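Long-range contacts in D-aminopeptidase (Burkholderia sp. LK4, PDB 5TZB), which probably cleaves amino-terminal residues, beta-amino acids among them, from peptides, as an N-terminal nucleophile (Ntn) hydrolase of peptidase family S58: residues C[78-88]-C[98-108]; C[268-278]-C[327-338]. All coordinates share one frame; numbering follows the deposited sequence.

How the contacts relate
From the N terminus, contact 1 closes first. Strand 82-88 runs out, a short excursion follows, and helix 98-104 with strand 106-107 returns against it. Contact 2 opens later and spans a longer loop of 48 residues, which holds most of helix 272-289 and strand 298-305. The two therefore lie in series, neither nested nor crossed. In space they touch. Phe83 CB is 3.3 Å from Leu270 O, and Gly85 N is 3.4 Å from Cys275 CB. Strand 82-88 is thus shared: contact 1 lies along it, and the start of helix 272-289 packs on it. Contact 2 ties that helix and the turn before it to the end of strand 323-329 and the start of helix 331-355.

Contact 1: C[78-88]-C[98-108]; sequences HDSPCFAGVHV and LEWIREAGLLT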
loop_
_atom_site.group_PDB
_atom_site.type_symbol
_atom_site.label_atom_id
_atom_site.label_comp_id
_atom_site.label_asym_id
_atom_site.label_seq_id
_atom_site.Cartn_x
_atom_site.Cartn_y
_atom_site.Cartn_z
ATOM N N HIS C 78 15.097 -20.536 9.038
ATOM C CA HIS C 78 15.673 -19.505 9.887
ATOM C C HIS C 78 17.129 -19.229 9.499
ATOM O O HIS C 78 17.571 -18.082 9.520
ATOM C CB HIS C 78 15.590 -19.883 11.378
ATOM C CG HIS C 78 16.180 -18.839 12.286
ATOM N ND1 HIS C 78 15.486 -17.711 12.679
ATOM C CD2 HIS C 78 17.415 -18.731 12.837
ATOM C CE1 HIS C 78 16.265 -16.962 13.444
ATOM N NE2 HIS C 78 17.440 -17.558 13.556
ATOM N N ASP C 79 17.868 -20.275 9.136
ATOM C CA ASP C 79 19.307 -20.117 8.878
ATOM C C ASP C 79 19.620 -19.628 7.482
ATOM O O ASP C 79 20.722 -19.149 7.220
ATOM C CB ASP C 79 20.051 -21.427 9.120
ATOM C CG ASP C 79 20.015 -21.844 10.562
ATOM O OD1 ASP C 79 19.973 -20.947 11.433
ATOM O OD2 ASP C 79 20.026 -23.063 10.825
ATOM N N SER C 80 18.643 -19.731 6.591
ATOM C CA SER C 80 18.822 -19.266 5.232
ATOM C C SER C 80 17.580 -18.537 4.726
ATOM O O SER C 80 16.798 -19.092 3.955
ATOM C CB SER C 80 19.159 -20.435 4.308
ATOM O OG SER C 80 19.547 -19.952 3.025
ATOM N N PRO C 81 17.411 -17.279 5.150
ATOM C CA PRO C 81 16.244 -16.480 4.774
ATOM C C PRO C 81 16.074 -16.342 3.270
ATOM O O PRO C 81 17.066 -16.323 2.545
ATOM C CB PRO C 81 16.551 -15.106 5.400
ATOM C CG PRO C 81 17.483 -15.401 6.513
ATOM C CD PRO C 81 18.332 -16.522 6.016
ATOM N N CYS C 82 14.828 -16.226 2.813
ATOM C CA CYS C 82 14.542 -15.957 1.409
ATOM C C CYS C 82 13.922 -14.583 1.267
ATOM O O CYS C 82 13.076 -14.184 2.070
ATOM C CB CYS C 82 13.581 -16.995 0.815
ATOM S SG CYS C 82 14.188 -18.680 0.764
ATOM N N PHE C 83 14.322 -13.858 0.234
ATOM C CA PHE C 83 13.588 -12.668 -0.136
ATOM C C PHE C 83 12.150 -13.079 -0.520
ATOM O O PHE C 83 11.913 -14.169 -1.061
ATOM C CB PHE C 83 14.287 -11.931 -1.272
ATOM C CG PHE C 83 15.525 -11.166 -0.837
ATOM C CD1 PHE C 83 15.599 -10.590 0.428
ATOM C CD2 PHE C 83 16.609 -11.012 -1.708
ATOM C CE1 PHE C 83 16.739 -9.859 0.826
ATOM C CE2 PHE C 83 17.756 -10.295 -1.320
ATOM C CZ PHE C 83 17.821 -9.715 -0.057
ATOM N N ALA C 84 11.185 -12.233 -0.185
ATOM C CA ALA C 84 9.790 -12.580 -0.415
ATOM C C ALA C 84 8.927 -11.336 -0.488
ATOM O O ALA C 84 9.352 -10.251 -0.102
ATOM C CB ALA C 84 9.289 -13.525 0.673
ATOM N N GLY C 85 7.705 -11.501 -0.987
ATOM C CA GLY C 85 6.777 -10.398 -1.077
ATOM C C GLY C 85 5.363 -10.951 -1.088
ATOM O O GLY C 85 5.153 -12.141 -1.371
ATOM N N VAL C 86 4.389 -10.093 -0.793
ATOM C CA VAL C 86 2.992 -10.517 -0.789
ATOM C C VAL C 86 2.145 -9.618 -1.661
ATOM O O VAL C 86 2.450 -8.430 -1.823
ATOM C CB VAL C 86 2.395 -10.522 0.625
ATOM C CG1 VAL C 86 3.074 -11.559 1.477
ATOM C CG2 VAL C 86 2.503 -9.139 1.273
ATOM N N HIS C 87 1.080 -10.184 -2.231
ATOM C CA HIS C 87 0.058 -9.362 -2.848
ATOM C C HIS C 87 -1.343 -9.826 -2.464
ATOM O O HIS C 87 -1.644 -11.025 -2.482
ATOM C CB HIS C 87 0.156 -9.336 -4.383
ATOM C CG HIS C 87 -0.935 -8.516 -4.996
ATOM N ND1 HIS C 87 -0.839 -7.145 -5.141
ATOM C CD2 HIS C 87 -2.188 -8.845 -5.395
ATOM C CE1 HIS C 87 -1.969 -6.677 -5.640
ATOM N NE2 HIS C 87 -2.807 -7.688 -5.803
ATOM N N VAL C 88 -2.205 -8.864 -2.150
ATOM C CA VAL C 88 -3.575 -9.192 -1.789
ATOM C C VAL C 88 -4.566 -8.669 -2.827
ATOM O O VAL C 88 -4.742 -7.466 -2.984
ATOM C CB VAL C 88 -3.961 -8.622 -0.400
ATOM C CG1 VAL C 88 -5.424 -8.940 -0.126
ATOM C CG2 VAL C 88 -3.073 -9.204 0.677
ATOM N N LEU C 98 2.837 -11.913 7.864
ATOM C CA LEU C 98 2.927 -11.131 6.634
ATOM C C LEU C 98 3.500 -9.730 6.813
ATOM O O LEU C 98 4.016 -9.148 5.854
ATOM C CB LEU C 98 1.558 -11.022 5.961
ATOM C CG LEU C 98 0.928 -12.315 5.433
ATOM C CD1 LEU C 98 -0.225 -11.989 4.497
ATOM C CD2 LEU C 98 1.953 -13.192 4.752
ATOM N N GLU C 99 3.412 -9.160 8.010
ATOM C CA GLU C 99 3.853 -7.768 8.153
ATOM C C GLU C 99 5.354 -7.579 7.950
ATOM O O GLU C 99 5.770 -6.583 7.349
ATOM C CB GLU C 99 3.438 -7.195 9.512
ATOM C CG GLU C 99 1.918 -7.122 9.687
ATOM C CD GLU C 99 1.186 -6.375 8.556
ATOM O OE1 GLU C 99 1.728 -5.413 7.937
ATOM O OE2 GLU C 99 0.027 -6.754 8.298
ATOM N N TRP C 100 6.165 -8.520 8.424
ATOM C CA TRP C 100 7.613 -8.406 8.219
ATOM C C TRP C 100 7.973 -8.727 6.774
ATOM O O TRP C 100 8.949 -8.210 6.261
ATOM C CB TRP C 100 8.378 -9.319 9.171
ATOM C CG TRP C 100 9.908 -9.132 9.161
ATOM C CD1 TRP C 100 10.848 -10.113 8.978
ATOM C CD2 TRP C 100 10.651 -7.911 9.384
ATOM N NE1 TRP C 100 12.120 -9.581 9.063
ATOM C CE2 TRP C 100 12.027 -8.235 9.309
ATOM C CE3 TRP C 100 10.288 -6.579 9.618
ATOM C CZ2 TRP C 100 13.040 -7.274 9.487
ATOM C CZ3 TRP C 100 11.297 -5.622 9.782
ATOM C CH2 TRP C 100 12.657 -5.981 9.710
ATOM N N ILE C 101 7.175 -9.562 6.107
ATOM C CA ILE C 101 7.374 -9.761 4.671
ATOM C C ILE C 101 7.126 -8.460 3.908
ATOM O O ILE C 101 7.887 -8.121 3.000
ATOM C CB ILE C 101 6.467 -10.864 4.102
ATOM C CG1 ILE C 101 6.740 -12.197 4.792
ATOM C CG2 ILE C 101 6.689 -11.015 2.602
ATOM C CD1 ILE C 101 7.991 -12.863 4.318
ATOM N N ARG C 102 6.064 -7.733 4.256
ATOM C CA ARG C 102 5.822 -6.410 3.659
ATOM C C ARG C 102 6.973 -5.455 3.944
ATOM O O ARG C 102 7.455 -4.739 3.051
ATOM C CB ARG C 102 4.525 -5.774 4.197
ATOM C CG ARG C 102 3.244 -6.304 3.612
ATOM C CD ARG C 102 2.057 -5.495 4.111
ATOM N NE ARG C 102 0.824 -5.808 3.376
ATOM C CZ ARG C 102 -0.103 -6.682 3.761
ATOM N NH1 ARG C 102 0.023 -7.365 4.898
ATOM N NH2 ARG C 102 -1.172 -6.877 2.999
ATOM N N GLU C 103 7.405 -5.444 5.198
ATOM C CA GLU C 103 8.388 -4.463 5.659
ATOM C C GLU C 103 9.797 -4.765 5.120
ATOM O O GLU C 103 10.434 -3.904 4.493
ATOM C CB GLU C 103 8.393 -4.417 7.189
ATOM C CG GLU C 103 9.311 -3.359 7.793
ATOM C CD GLU C 103 8.822 -1.927 7.597
ATOM O OE1 GLU C 103 7.602 -1.623 7.773
ATOM O OE2 GLU C 103 9.676 -1.086 7.281
ATOM N N ALA C 104 10.267 -5.989 5.331
ATOM C CA ALA C 104 11.664 -6.296 5.021
ATOM C C ALA C 104 11.845 -7.379 3.962
ATOM O O ALA C 104 12.975 -7.698 3.588
ATOM C CB ALA C 104 12.389 -6.685 6.281
ATOM N N GLY C 105 10.744 -7.977 3.518
ATOM C CA GLY C 105 10.792 -8.988 2.478
ATOM C C GLY C 105 11.634 -10.210 2.822
ATOM O O GLY C 105 12.311 -10.766 1.951
ATOM N N LEU C 106 11.567 -10.654 4.073
ATOM C CA LEU C 106 12.361 -11.803 4.504
ATOM C C LEU C 106 11.491 -12.928 5.060
ATOM O O LEU C 106 10.900 -12.805 6.136
ATOM C CB LEU C 106 13.396 -11.376 5.552
ATOM C CG LEU C 106 14.588 -10.552 5.029
ATOM C CD1 LEU C 106 15.427 -9.932 6.178
ATOM C CD2 LEU C 106 15.463 -11.402 4.126
ATOM N N LEU C 107 11.441 -14.033 4.316
ATOM C CA LEU C 107 10.798 -15.260 4.749
ATOM C C LEU C 107 11.819 -16.040 5.561
ATOM O O LEU C 107 12.893 -16.384 5.047
ATOM C CB LEU C 107 10.304 -16.070 3.530
ATOM C CG LEU C 107 9.663 -17.446 3.741
ATOM C CD1 LEU C 107 8.315 -17.320 4.476
ATOM C CD2 LEU C 107 9.483 -18.203 2.404
ATOM N N THR C 108 11.500 -16.314 6.825
ATOM C CA THR C 108 12.477 -16.881 7.745
ATOM C C THR C 108 11.949 -18.147 8.407
ATOM O O THR C 108 12.546 -18.637 9.365
ATOM C CB THR C 108 12.863 -15.858 8.860
ATOM O OG1 THR C 108 11.701 -15.512 9.622
ATOM C CG2 THR C 108 13.456 -14.596 8.258
HETATM O O HOH W 1 12.561 -18.041 12.116
HETATM O O HOH W 2 13.860 -19.111 4.242
HETATM O O HOH W 3 8.403 -7.538 0.225
#
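Cys82 and Leu107 form an antiparallel hydrogen-bonded pair, Phe83 and Leu106 the next, non-hydrogen-bonded pair, and helix 98-104 crosses strand 82-88 at -110°. The bond from Cys82 N to Leu107 O is 3.0 Å; the return bond from Leu107 N to Cys82 O is 2.8 Å. Gly105 has positive phi where the chain leaves the helix. Its O accepts from Ala84 N at 2.8 Å, but the donor sits above the carbonyl plane and the N-H is bent, at 135°.

Phe83 and Leu106 lie side by side and point the same way. Leu106 CD2 is 3.8 Å from Phe83 CD1, while Gly105 O lies at the edge of the ring, in its plane. Ala84 CB points toward segment 98-108 and touches both Ile101 CD1 and Leu107 CB on that side. Ile101 CG2, anti to its backbone N, rests on the bare CA of Gly85 at 3.7 Å. Val86 splits its two methyls. CG1 takes Leu98 CD2 and Ile101 CG2; CG2 meets Arg102 CG at 3.7 Å. Arg102 runs extended from CG to NE and crosses Val86 and Val88 at about a right angle. Val86 CG2 lies over one face of the Arg102 guanidinium, offset from its centre. The charged end goes to Glu99 of the second subunit, and NH1 also makes a salt bridge with Glu99 of its own helix.

Water 3 donates to Ala84 O and Ile101 O, linking strand and helix. Water 1 connects His78 ND1 with Thr108 O. Strand 106-107 pairs antiparallel with strand 82-88, and the helix before it packs on the same strand. The centre is apolar; N and O of Cys82, Ala84 and Leu107, Gly105 O and Ile101 O have sheet-bond or water partners. The charge of Arg102 lies at one end, at the interface with the second subunit.

Contact 2: C[268-278]-C[327-338]; sequences APLLPHQCTRL and KMVNNDHISALF
Gln274 reaches from the first turn of helix 272-289 to the end of strand 323-329, within the Ntn-hydrolase fold, and its amide uses both ends, one as donor and one as acceptor. NE2 donates to Val329 O at 2.8 Å with an N-H angle of 163°, the acceptor in the amide plane. OE1 takes Leu271 N, the N-cap residue, on a lone pair at 3.0 Å. The two bonds fix the rotation of the amide. Its chain is extended beyond CG (chi2 -176°), which carries the amide across to the strand.

Met328 lies across Gln274 and His273, about perpendicular to both. Its CE is 3.6 Å from Gln274 NE2 and meets the His273 ring at its edge, in plane. Met328 CB packs on Leu271 CD1. Toward the start of segment 268-278, Leu270 CD2 touches Val329 CG2 and Leu337 CD1, and Ala268 CB meets the same two residues. Val329 N makes a weak bond to Pro269 O, at the centre of an inverse gamma turn.

Farther along, Arg277 bends at chi3 (71°) and lays its guanidinium with Phe338 CZ over the centre of one face. The Phe338 ring turns its CZ edge to that face, with Arg277 CZ in the ring plane. Arg277 NE pairs with Glu103 of the third subunit and NH1 with Asp295 of the fourth, so this end of the contact lies at subunit interfaces. His273 lies near a bound calcium ion. Water 4 accepts from Gln274 NE2 and, at 3.0 Å, from Arg277 NH1.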
loop_
_atom_site.group_PDB
_atom_site.type_symbol
_atom_site.label_atom_id
_atom_site.label_comp_id
_atom_site.label_asym_id
_atom_site.label_seq_id
_atom_site.Cartn_x
_atom_site.Cartn_y
_atom_site.Cartn_z
ATOM N N ALA C 268 15.165 -17.776 -9.228
ATOM C CA ALA C 268 15.682 -16.500 -9.710
ATOM C C ALA C 268 16.103 -15.616 -8.524
ATOM O O ALA C 268 15.484 -15.659 -7.468
ATOM C CB ALA C 268 14.634 -15.792 -10.565
ATOM N N PRO C 269 17.189 -14.843 -8.678
ATOM C CA PRO C 269 17.608 -13.943 -7.590
ATOM C C PRO C 269 16.767 -12.664 -7.546
ATOM O O PRO C 269 17.174 -11.647 -8.092
ATOM C CB PRO C 269 19.066 -13.630 -7.931
ATOM C CG PRO C 269 19.125 -13.759 -9.441
ATOM C CD PRO C 269 18.167 -14.883 -9.785
ATOM N N LEU C 270 15.554 -12.757 -7.010
ATOM C CA LEU C 270 14.668 -11.605 -6.911
ATOM C C LEU C 270 14.819 -10.890 -5.581
ATOM O O LEU C 270 14.845 -11.539 -4.528
ATOM C CB LEU C 270 13.209 -12.032 -7.094
ATOM C CG LEU C 270 12.821 -12.561 -8.481
ATOM C CD1 LEU C 270 11.333 -12.864 -8.515
ATOM C CD2 LEU C 270 13.190 -11.570 -9.565
ATOM N N LEU C 271 14.880 -9.563 -5.638
ATOM C CA LEU C 271 14.860 -8.706 -4.446
ATOM C C LEU C 271 13.436 -8.623 -3.877
ATOM O O LEU C 271 12.481 -8.961 -4.590
ATOM C CB LEU C 271 15.370 -7.306 -4.793
ATOM C CG LEU C 271 16.801 -7.230 -5.321
ATOM C CD1 LEU C 271 17.174 -5.792 -5.614
ATOM C CD2 LEU C 271 17.760 -7.858 -4.314
ATOM N N PRO C 272 13.288 -8.162 -2.607
ATOM C CA PRO C 272 11.950 -8.039 -2.003
ATOM C C PRO C 272 10.934 -7.315 -2.904
ATOM O O PRO C 272 9.858 -7.866 -3.111
ATOM C CB PRO C 272 12.225 -7.245 -0.721
ATOM C CG PRO C 272 13.581 -7.728 -0.316
ATOM C CD PRO C 272 14.349 -7.894 -1.619
ATOM N N HIS C 273 11.279 -6.175 -3.497
ATOM C CA HIS C 273 10.301 -5.446 -4.311
ATOM C C HIS C 273 9.918 -6.233 -5.567
ATOM O O HIS C 273 8.806 -6.079 -6.083
ATOM C CB HIS C 273 10.823 -4.046 -4.681
ATOM C CG HIS C 273 11.742 -4.010 -5.872
ATOM N ND1 HIS C 273 13.093 -4.263 -5.776
ATOM C CD2 HIS C 273 11.515 -3.665 -7.164
ATOM C CE1 HIS C 273 13.658 -4.105 -6.964
ATOM N NE2 HIS C 273 12.722 -3.750 -7.825
ATOM N N GLN C 274 10.815 -7.096 -6.031
ATOM C CA GLN C 274 10.561 -7.914 -7.227
ATOM C C GLN C 274 9.678 -9.117 -6.892
ATOM O O GLN C 274 8.934 -9.619 -7.736
ATOM C CB GLN C 274 11.886 -8.376 -7.852
ATOM C CG GLN C 274 12.804 -7.225 -8.259
ATOM C CD GLN C 274 14.064 -7.718 -8.967
ATOM O OE1 GLN C 274 14.817 -8.521 -8.418
ATOM N NE2 GLN C 274 14.288 -7.243 -10.183
ATOM N N CYS C 275 9.797 -9.612 -5.668
ATOM C CA CYS C 275 8.911 -10.670 -5.200
ATOM C C CYS C 275 7.457 -10.172 -5.099
ATOM O O CYS C 275 6.515 -10.922 -5.345
ATOM C CB CYS C 275 9.401 -11.203 -3.862
ATOM S SG CYS C 275 10.954 -12.176 -3.945
ATOM N N THR C 276 7.287 -8.912 -4.716
ATOM C CA THR C 276 5.956 -8.289 -4.675
ATOM C C THR C 276 5.357 -8.249 -6.076
ATOM O O THR C 276 4.174 -8.560 -6.279
ATOM C CB THR C 276 6.022 -6.863 -4.097
ATOM O OG1 THR C 276 6.624 -6.924 -2.804
ATOM C CG2 THR C 276 4.610 -6.237 -3.965
ATOM N N ARG C 277 6.182 -7.858 -7.047
ATOM C CA ARG C 277 5.733 -7.824 -8.429
ATOM C C ARG C 277 5.317 -9.217 -8.890
ATOM O O ARG C 277 4.256 -9.406 -9.505
ATOM C CB ARG C 277 6.830 -7.259 -9.332
ATOM C CG ARG C 277 7.328 -5.886 -8.889
ATOM C CD ARG C 277 8.327 -5.319 -9.881
ATOM N NE ARG C 277 7.646 -4.930 -11.120
ATOM C CZ ARG C 277 8.250 -4.712 -12.288
ATOM N NH1 ARG C 277 9.569 -4.855 -12.398
ATOM N NH2 ARG C 277 7.533 -4.382 -13.359
ATOM N N LEU C 278 6.128 -10.203 -8.537
ATOM C CA LEU C 278 5.863 -11.573 -8.947
ATOM C C LEU C 278 4.578 -12.103 -8.288
ATOM O O LEU C 278 3.783 -12.778 -8.939
ATOM C CB LEU C 278 7.054 -12.464 -8.605
ATOM C CG LEU C 278 7.028 -13.887 -9.169
ATOM C CD1 LEU C 278 7.101 -13.837 -10.683
ATOM C CD2 LEU C 278 8.176 -14.686 -8.615
ATOM N N LYS C 327 22.217 -10.352 -5.620
ATOM C CA LYS C 327 21.954 -10.229 -7.043
ATOM C C LYS C 327 20.512 -9.850 -7.321
ATOM O O LYS C 327 19.611 -10.238 -6.585
ATOM C CB LYS C 327 22.268 -11.533 -7.766
ATOM C CG LYS C 327 23.731 -11.869 -7.808
ATOM C CD LYS C 327 23.915 -13.153 -8.589
ATOM C CE LYS C 327 25.363 -13.594 -8.563
ATOM N NZ LYS C 327 25.500 -14.887 -9.290
ATOM N N MET C 328 20.307 -9.128 -8.411
ATOM C CA MET C 328 18.971 -8.757 -8.823
ATOM C C MET C 328 18.753 -9.125 -10.287
ATOM O O MET C 328 19.615 -8.897 -11.146
ATOM C CB MET C 328 18.737 -7.269 -8.576
ATOM C CG MET C 328 18.752 -6.378 -9.793
ATOM S SD MET C 328 18.358 -4.660 -9.355
ATOM C CE MET C 328 16.595 -4.733 -9.106
ATOM N N VAL C 329 17.607 -9.720 -10.559
ATOM C CA VAL C 329 17.220 -10.004 -11.930
ATOM C C VAL C 329 16.996 -8.646 -12.574
ATOM O O VAL C 329 16.338 -7.789 -11.991
ATOM C CB VAL C 329 15.930 -10.890 -12.006
ATOM C CG1 VAL C 329 15.385 -10.985 -13.444
ATOM C CG2 VAL C 329 16.198 -12.295 -11.443
ATOM N N ASN C 330 17.590 -8.413 -13.737
ATOM C CA ASN C 330 17.358 -7.165 -14.454
ATOM C C ASN C 330 15.939 -7.122 -14.999
ATOM O O ASN C 330 15.385 -8.169 -15.378
ATOM C CB ASN C 330 18.399 -6.990 -15.571
ATOM C CG ASN C 330 19.776 -6.629 -15.005
ATOM O OD1 ASN C 330 19.869 -5.819 -14.087
ATOM N ND2 ASN C 330 20.827 -7.288 -15.483
ATOM N N ASN C 331 15.349 -5.923 -15.037
ATOM C CA ASN C 331 13.928 -5.806 -15.351
ATOM C C ASN C 331 13.600 -6.254 -16.767
ATOM O O ASN C 331 12.453 -6.640 -17.044
ATOM C CB ASN C 331 13.435 -4.376 -15.109
ATOM C CG ASN C 331 13.299 -4.043 -13.614
ATOM O OD1 ASN C 331 13.086 -4.928 -12.783
ATOM N ND2 ASN C 331 13.437 -2.771 -13.274
ATOM N N ASP C 332 14.594 -6.260 -17.655
ATOM C CA ASP C 332 14.342 -6.774 -18.994
ATOM C C ASP C 332 14.375 -8.300 -19.026
ATOM O O ASP C 332 14.217 -8.899 -20.093
ATOM C CB ASP C 332 15.323 -6.201 -20.028
ATOM C CG ASP C 332 16.794 -6.476 -19.698
ATOM O OD1 ASP C 332 17.118 -7.256 -18.772
ATOM O OD2 ASP C 332 17.637 -5.899 -20.414
ATOM N N HIS C 333 14.579 -8.924 -17.868
ATOM C CA HIS C 333 14.478 -10.386 -17.757
ATOM C C HIS C 333 13.313 -10.791 -16.855
ATOM O O HIS C 333 13.005 -11.986 -16.725
ATOM C CB HIS C 333 15.771 -11.013 -17.210
ATOM C CG HIS C 333 16.849 -11.172 -18.239
ATOM N ND1 HIS C 333 17.548 -10.103 -18.760
ATOM C CD2 HIS C 333 17.316 -12.274 -18.874
ATOM C CE1 HIS C 333 18.422 -10.543 -19.646
ATOM N NE2 HIS C 333 18.296 -11.855 -19.742
ATOM N N ILE C 334 12.634 -9.816 -16.259
ATOM C CA ILE C 334 11.625 -10.191 -15.273
ATOM C C ILE C 334 10.269 -10.559 -15.906
ATOM O O ILE C 334 9.506 -11.311 -15.297
ATOM C CB ILE C 334 11.411 -9.068 -14.204
ATOM C CG1 ILE C 334 10.793 -9.640 -12.919
ATOM C CG2 ILE C 334 10.579 -7.935 -14.749
ATOM C CD1 ILE C 334 10.999 -8.763 -11.644
ATOM N N SER C 335 9.964 -10.069 -17.110
ATOM C CA SER C 335 8.682 -10.413 -17.746
ATOM C C SER C 335 8.500 -11.914 -17.979
ATOM O O SER C 335 7.404 -12.435 -17.793
ATOM C CB SER C 335 8.498 -9.694 -19.091
ATOM O OG SER C 335 8.392 -8.296 -18.916
ATOM N N ALA C 336 9.564 -12.609 -18.367
ATOM C CA ALA C 336 9.465 -14.070 -18.561
ATOM C C ALA C 336 9.149 -14.768 -17.223
ATOM O O ALA C 336 8.570 -15.859 -17.204
ATOM C CB ALA C 336 10.754 -14.625 -19.178
ATOM N N LEU C 337 9.544 -14.150 -16.107
ATOM C CA LEU C 337 9.170 -14.672 -14.788
ATOM C C LEU C 337 7.685 -14.391 -14.466
ATOM O O LEU C 337 7.009 -15.251 -13.902
ATOM C CB LEU C 337 10.070 -14.097 -13.686
ATOM C CG LEU C 337 11.557 -14.519 -13.674
ATOM C CD1 LEU C 337 12.383 -13.649 -12.730
ATOM C CD2 LEU C 337 11.690 -16.003 -13.283
ATOM N N PHE C 338 7.190 -13.202 -14.829
ATOM C CA PHE C 338 5.766 -12.872 -14.690
ATOM C C PHE C 338 4.886 -13.862 -15.479
ATOM O O PHE C 338 3.920 -14.416 -14.951
ATOM C CB PHE C 338 5.489 -11.455 -15.186
ATOM C CG PHE C 338 6.073 -10.358 -14.313
ATOM C CD1 PHE C 338 6.596 -10.637 -13.067
ATOM C CD2 PHE C 338 6.107 -9.048 -14.775
ATOM C CE1 PHE C 338 7.139 -9.614 -12.277
ATOM C CE2 PHE C 338 6.627 -8.024 -13.988
ATOM C CZ PHE C 338 7.152 -8.313 -12.743
HETATM O O HOH W 4 11.939 -5.063 -10.531
HETATM O O HOH W 5 13.700 -2.257 -10.156
#